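Local coordinates for protein EchA1_1 (Mycobacterium avium subsp. paratuberculosis, PDB 3R9T) that probably acts as an enoyl-CoA hydratase of fatty acid metabolism, adding water reversibly to the double bond of (2E)-enoyl-CoA thioesters, at residues M20-N25 and G42-E47. Residues are numbered along the deposited sequence; the frame is centred on the assembly and turned at random.
Sequences MVITIN and GDALEE
Ile22 and Met20 reach from one face of their strand to the methyl of Ala44, which both meet on its strand-facing side. Apolar contacts carry most of the packing. Ile22 CD1 lies 3.6 Å from Ala44 CB, and CG1 follows at 3.9 Å; an extended chain (chi2 180°) carries CD1 onward to 4.2 Å from Leu45 CD2. Beside it, Met20 SD stands 3.8 Å from Ala44 CB. The methionine chain bends at its last torsion (chi3 -82°), and its CE touches Glu47 CG at 3.8 Å, the two side chains crossing at about a right angle where the contact meets solvent. The polar approach is a close one of sulfur to backbone: Met20 SD is 3.2 Å from Ala44 O. No hydrogen bond links the segments. Strand 20-24 and helix 42-47 run nearly antiparallel (174°), their axes 9.5 Å apart, as expected for the first strand and helix of a beta-alpha-beta crossover. In this crotonase-family fold, strand 56-61 completes the unit, pairing with 19-24 through backbone bonds of Met20 and Ile22. Its Val57 touches both Ile22 and Leu45, while Ala13 of strand 11-16 packs on Ala44, so helix 35-50 lies against three neighbouring strands.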
loop_
_atom_site.group_PDB
_atom_site.type_symbol
_atom_site.label_atom_id
_atom_site.label_comp_id
_atom_site.label_asym_id
_atom_site.label_seq_id
_atom_site.Cartn_x
_atom_site.Cartn_y
_atom_site.Cartn_z
ATOM N N MET B 20 7.839 -28.371 4.434
ATOM C CA MET B 20 8.422 -28.860 3.210
ATOM C C MET B 20 9.400 -27.826 2.729
ATOM O O MET B 20 9.041 -26.655 2.571
ATOM C CB MET B 20 7.369 -29.083 2.147
ATOM C CG MET B 20 7.956 -29.526 0.836
ATOM S SD MET B 20 6.738 -29.598 -0.475
ATOM C CE MET B 20 6.008 -31.208 -0.125
ATOM N N VAL B 21 10.623 -28.268 2.474
ATOM C CA VAL B 21 11.641 -27.413 1.898
ATOM C C VAL B 21 11.805 -27.776 0.425
ATOM O O VAL B 21 12.141 -28.923 0.082
ATOM C CB VAL B 21 12.985 -27.566 2.634
ATOM C CG1 VAL B 21 14.078 -26.735 1.968
ATOM C CG2 VAL B 21 12.832 -27.194 4.101
ATOM N N ILE B 22 11.561 -26.790 -0.435
ATOM C CA ILE B 22 11.704 -26.930 -1.882
ATOM C C ILE B 22 12.962 -26.196 -2.332
ATOM O O ILE B 22 13.090 -24.994 -2.097
ATOM C CB ILE B 22 10.496 -26.298 -2.618
ATOM C CG1 ILE B 22 9.196 -26.945 -2.164
ATOM C CG2 ILE B 22 10.636 -26.429 -4.137
ATOM C CD1 ILE B 22 7.938 -26.369 -2.844
ATOM N N THR B 23 13.881 -26.898 -2.992
ATOM C CA THR B 23 15.152 -26.303 -3.374
ATOM C C THR B 23 15.290 -26.303 -4.895
ATOM O O THR B 23 15.247 -27.370 -5.526
ATOM C CB THR B 23 16.337 -27.062 -2.726
ATOM O OG1 THR B 23 16.177 -27.123 -1.299
ATOM C CG2 THR B 23 17.655 -26.389 -3.068
ATOM N N ILE B 24 15.445 -25.120 -5.486
ATOM C CA ILE B 24 15.693 -25.035 -6.917
ATOM C C ILE B 24 17.086 -25.632 -7.107
ATOM O O ILE B 24 18.013 -25.288 -6.372
ATOM C CB ILE B 24 15.658 -23.598 -7.427
ATOM C CG1 ILE B 24 14.281 -22.965 -7.187
ATOM C CG2 ILE B 24 15.982 -23.563 -8.910
ATOM C CD1 ILE B 24 14.278 -21.443 -7.362
ATOM N N ASN B 25 17.214 -26.523 -8.087
ATOM C CA ASN B 25 18.373 -27.395 -8.212
ATOM C C ASN B 25 19.091 -27.247 -9.563
ATOM O O ASN B 25 19.375 -28.242 -10.239
ATOM C CB ASN B 25 17.913 -28.843 -7.987
ATOM C CG ASN B 25 19.064 -29.803 -7.732
ATOM O OD1 ASN B 25 20.068 -29.439 -7.123
ATOM N ND2 ASN B 25 18.915 -31.044 -8.196
ATOM N N GLY B 42 6.230 -26.831 -8.746
ATOM C CA GLY B 42 4.788 -26.925 -8.848
ATOM C C GLY B 42 4.244 -28.211 -8.255
ATOM O O GLY B 42 3.289 -28.185 -7.497
ATOM N N ASP B 43 4.843 -29.351 -8.579
ATOM C CA ASP B 43 4.363 -30.613 -8.001
ATOM C C ASP B 43 4.520 -30.647 -6.466
ATOM O O ASP B 43 3.633 -31.126 -5.760
ATOM C CB ASP B 43 5.069 -31.815 -8.645
ATOM C CG ASP B 43 4.701 -32.011 -10.115
ATOM O OD1 ASP B 43 3.768 -31.357 -10.629
ATOM O OD2 ASP B 43 5.367 -32.849 -10.759
ATOM N N ALA B 44 5.641 -30.127 -5.963
ATOM C CA ALA B 44 5.920 -30.091 -4.517
ATOM C C ALA B 44 4.922 -29.194 -3.792
ATOM O O ALA B 44 4.407 -29.541 -2.729
ATOM C CB ALA B 44 7.349 -29.618 -4.258
ATOM N N LEU B 45 4.626 -28.034 -4.366
ATOM C CA LEU B 45 3.580 -27.179 -3.799
ATOM C C LEU B 45 2.228 -27.881 -3.751
ATOM O O LEU B 45 1.494 -27.763 -2.767
ATOM C CB LEU B 45 3.416 -25.905 -4.615
ATOM C CG LEU B 45 4.312 -24.710 -4.351
ATOM C CD1 LEU B 45 3.834 -23.566 -5.254
ATOM C CD2 LEU B 45 4.287 -24.286 -2.877
ATOM N N GLU B 46 1.886 -28.597 -4.816
ATOM C CA GLU B 46 0.609 -29.307 -4.873
ATOM C C GLU B 46 0.566 -30.385 -3.782
ATOM O O GLU B 46 -0.458 -30.572 -3.119
ATOM C CB GLU B 46 0.384 -29.872 -6.299
ATOM C CG GLU B 46 -0.708 -30.920 -6.477
ATOM C CD GLU B 46 -0.734 -31.507 -7.896
ATOM O OE1 GLU B 46 -1.774 -31.377 -8.579
ATOM O OE2 GLU B 46 0.286 -32.091 -8.333
ATOM N N GLU B 47 1.699 -31.046 -3.559
ATOM C CA GLU B 47 1.812 -32.096 -2.539
ATOM C C GLU B 47 1.677 -31.470 -1.164
ATOM O O GLU B 47 0.996 -32.005 -0.291
ATOM C CB GLU B 47 3.158 -32.830 -2.662
ATOM C CG GLU B 47 3.526 -33.785 -1.504
ATOM C CD GLU B 47 2.495 -34.891 -1.264
ATOM O OE1 GLU B 47 2.826 -36.069 -1.514
ATOM O OE2 GLU B 47 1.360 -34.601 -0.821
#